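Long-range contact in helianthamide (Stichodactyla helianthus, PDB 4X0N), which probably inhibits pancreatic alpha-amylase as a small, disulfide-rich protein of the beta-defensin fold from a sea anemone: residues 15-20 / 37-42. Sequence-based numbering, arbitrary orientation.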
ATOM      1  N   ILE B  15     -13.052 -18.543   2.831  1.00 20.94           N
ATOM      2  CA  ILE B  15     -13.127 -19.401   1.655  1.00 19.42           C
ATOM      3  C   ILE B  15     -14.532 -19.350   1.062  1.00 16.10           C
ATOM      4  O   ILE B  15     -15.521 -19.491   1.778  1.00 20.46           O
ATOM      5  CB  ILE B  15     -12.794 -20.862   2.021  1.00 20.15           C
ATOM      6  CG1 ILE B  15     -11.360 -20.968   2.546  1.00 26.86           C
ATOM      7  CG2 ILE B  15     -12.993 -21.784   0.829  1.00 17.21           C
ATOM      8  CD1 ILE B  15     -10.962 -22.370   2.963  1.00 21.41           C
ATOM      9  N   CYS B  16     -14.614 -19.167  -0.252  1.00 20.44           N
ATOM     10  CA  CYS B  16     -15.895 -19.115  -0.949  1.00 16.18           C
ATOM     11  C   CYS B  16     -16.557 -20.485  -1.028  1.00 17.75           C
ATOM     12  O   CYS B  16     -16.032 -21.404  -1.655  1.00 18.86           O
ATOM     13  CB  CYS B  16     -15.713 -18.546  -2.355  1.00 13.66           C
ATOM     14  SG  CYS B  16     -15.386 -16.771  -2.380  1.00 22.78           S
ATOM     15  N   LYS B  17     -17.715 -20.604  -0.383  1.00 19.98           N
ATOM     16  CA  LYS B  17     -18.477 -21.847  -0.334  1.00 20.52           C
ATOM     17  C   LYS B  17     -19.968 -21.555  -0.490  1.00 21.13           C
ATOM     18  O   LYS B  17     -20.417 -20.426  -0.279  1.00 15.03           O
ATOM     19  CB  LYS B  17     -18.273 -22.571   0.999  1.00 16.06           C
ATOM     20  CG  LYS B  17     -16.837 -22.892   1.373  1.00 17.84           C
ATOM     21  CD  LYS B  17     -16.789 -23.508   2.767  1.00 22.73           C
ATOM     22  CE  LYS B  17     -15.366 -23.810   3.211  1.00 24.42           C
ATOM     23  NZ  LYS B  17     -15.334 -24.371   4.592  1.00 20.05           N
ATOM     24  N   ALA B  18     -20.732 -22.578  -0.859  1.00 20.12           N
ATOM     25  CA  ALA B  18     -22.185 -22.464  -0.928  1.00 17.16           C
ATOM     26  C   ALA B  18     -22.799 -22.361   0.465  1.00 14.86           C
ATOM     27  O   ALA B  18     -23.759 -21.620   0.677  1.00 12.99           O
ATOM     28  CB  ALA B  18     -22.765 -23.645  -1.673  1.00 20.22           C
ATOM     29  N   SER B  19     -22.243 -23.109   1.412  1.00 11.72           N
ATOM     30  CA  SER B  19     -22.655 -22.997   2.807  1.00 16.59           C
ATOM     31  C   SER B  19     -21.466 -23.202   3.740  1.00 18.29           C
ATOM     32  O   SER B  19     -20.540 -23.947   3.422  1.00 20.23           O
ATOM     33  CB  SER B  19     -23.783 -23.982   3.129  1.00 17.39           C
ATOM     34  OG  SER B  19     -23.345 -25.325   3.002  1.00 21.15           O
ATOM     35  N   CYS B  20     -21.500 -22.539   4.891  1.00 18.26           N
ATOM     36  CA  CYS B  20     -20.363 -22.532   5.806  1.00 20.85           C
ATOM     37  C   CYS B  20     -20.475 -23.590   6.894  1.00 24.93           C
ATOM     38  O   CYS B  20     -21.575 -23.985   7.279  1.00 21.19           O
ATOM     39  CB  CYS B  20     -20.207 -21.153   6.442  1.00 16.58           C
ATOM     40  SG  CYS B  20     -20.126 -19.816   5.242  1.00 22.67           S
ATOM     41  N   LEU B  37     -21.185 -17.783  -0.544  1.00 18.16           N
ATOM     42  CA  LEU B  37     -20.858 -17.136   0.721  1.00 15.91           C
ATOM     43  C   LEU B  37     -19.350 -17.107   0.934  1.00 15.19           C
ATOM     44  O   LEU B  37     -18.630 -17.966   0.430  1.00 13.09           O
ATOM     45  CB  LEU B  37     -21.504 -17.900   1.878  1.00 14.55           C
ATOM     46  CG  LEU B  37     -22.958 -17.608   2.270  1.00 16.05           C
ATOM     47  CD1 LEU B  37     -23.895 -17.623   1.074  1.00 18.72           C
ATOM     48  CD2 LEU B  37     -23.421 -18.614   3.310  1.00 14.17           C
ATOM     49  N   CYS B  38     -18.875 -16.116   1.680  1.00 16.94           N
ATOM     50  CA  CYS B  38     -17.507 -16.151   2.180  1.00 14.26           C
ATOM     51  C   CYS B  38     -17.510 -16.731   3.588  1.00 13.77           C
ATOM     52  O   CYS B  38     -18.133 -16.185   4.494  1.00 12.77           O
ATOM     53  CB  CYS B  38     -16.895 -14.750   2.179  1.00 19.43           C
ATOM     54  SG  CYS B  38     -15.219 -14.670   2.860  1.00 15.03           S
ATOM     55  N   CYS B  39     -16.800 -17.840   3.765  1.00 13.47           N
ATOM     56  CA  CYS B  39     -16.831 -18.578   5.020  1.00 14.42           C
ATOM     57  C   CYS B  39     -15.511 -18.413   5.758  1.00 14.42           C
ATOM     58  O   CYS B  39     -14.475 -18.920   5.326  1.00 16.10           O
ATOM     59  CB  CYS B  39     -17.113 -20.060   4.758  1.00 17.28           C
ATOM     60  SG  CYS B  39     -18.688 -20.398   3.925  1.00 16.86           S
ATOM     61  N   TYR B  40     -15.553 -17.698   6.875  1.00 15.12           N
ATOM     62  CA  TYR B  40     -14.333 -17.315   7.564  1.00 16.31           C
ATOM     63  C   TYR B  40     -14.405 -17.604   9.053  1.00 17.69           C
ATOM     64  O   TYR B  40     -15.464 -17.932   9.587  1.00 20.66           O
ATOM     65  CB  TYR B  40     -14.071 -15.822   7.355  1.00 16.20           C
ATOM     66  CG  TYR B  40     -15.149 -14.916   7.923  1.00 13.50           C
ATOM     67  CD1 TYR B  40     -14.951 -14.229   9.113  1.00 14.92           C
ATOM     68  CD2 TYR B  40     -16.363 -14.746   7.268  1.00 15.51           C
ATOM     69  CE1 TYR B  40     -15.929 -13.399   9.634  1.00 14.83           C
ATOM     70  CE2 TYR B  40     -17.349 -13.920   7.784  1.00 14.61           C
ATOM     71  CZ  TYR B  40     -17.126 -13.249   8.966  1.00 13.31           C
ATOM     72  OH  TYR B  40     -18.099 -12.425   9.486  1.00 12.93           O
ATOM     73  N   LYS B  41     -13.259 -17.481   9.713  1.00 18.00           N
ATOM     74  CA  LYS B  41     -13.196 -17.425  11.162  1.00 20.82           C
ATOM     75  C   LYS B  41     -12.376 -16.197  11.525  1.00 22.13           C
ATOM     76  O   LYS B  41     -11.386 -15.891  10.861  1.00 25.72           O
ATOM     77  CB  LYS B  41     -12.521 -18.675  11.726  1.00 23.34           C
ATOM     78  CG  LYS B  41     -13.056 -19.985  11.176  1.00 26.91           C
ATOM     79  CD  LYS B  41     -12.298 -21.167  11.758  1.00 35.23           C
ATOM     80  CE  LYS B  41     -12.710 -22.479  11.098  1.00 43.30           C
ATOM     81  NZ  LYS B  41     -12.345 -22.526   9.651  1.00 36.62           N
ATOM     82  N   THR B  42     -12.781 -15.488  12.571  1.00 22.25           N
ATOM     83  CA  THR B  42     -11.962 -14.393  13.064  1.00 25.17           C
ATOM     84  C   THR B  42     -10.989 -14.942  14.095  1.00 25.58           C
ATOM     85  O   THR B  42     -11.348 -15.812  14.888  1.00 28.59           O
ATOM     86  CB  THR B  42     -12.815 -13.276  13.698  1.00 22.48           C
ATOM     87  OG1 THR B  42     -13.480 -13.780  14.864  1.00 28.38           O
ATOM     88  CG2 THR B  42     -13.849 -12.768  12.707  1.00 16.79           C
TER
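Cys20 and Cys39 are joined through SG atoms 2.0 Å apart, and around this disulfide the contact is most tightly packed. Cys39 sits in the inner strand 37-40, while Cys20 lies in the loop that follows strand 12-17; the bond, with a torsion of -78° about S-S, ties that loop to the sheet face carrying Cys39, Lys17 and Leu37. Lys17 flanks the bridge: its CG is anti to the carbonyl carbon (chi1 -56°), and the aliphatic chain passes alongside the sulfur, CB and CD lying 3.7 and 3.8 Å from Cys39 SG. A long lysine suits this place, since its methylenes cover the sulfur while NZ runs on to a salt bridge with Glu24. Leu37 brings CD2 to 4.0 Å from Cys20 SG, a branched apolar end well matched to a sulfur that needs no polar partner.

Beneath the bridge, the two strands pair antiparallel. Ile15 and Cys39 exchange two backbone hydrogen bonds, as do Lys17 and Leu37. Between these pairs, Cys16 faces Cys38 as a non-hydrogen-bonded pair, and Cys16 CA makes a CA-H...O contact of 3.3 Å with Leu37 O. Their side chains point to the opposite face, where cysteine suits both positions because each sulfur can bond to another part of the chain, Cys16 to Cys33 and Cys38 to Cys6.

The periphery is looser. Ile15 starts on the same face as Cys39, but its outer carbons turn off from the partner strand and the side chain packs on Asn4. Exposed Ala18 and Ser19 offer Leu37 little beyond Ala18 O, 4.0 Å from CD2. In a 44-residue chain without helix, covalent sulfur bridges on both faces of this defensin-like sheet probably supply much of its rigidity.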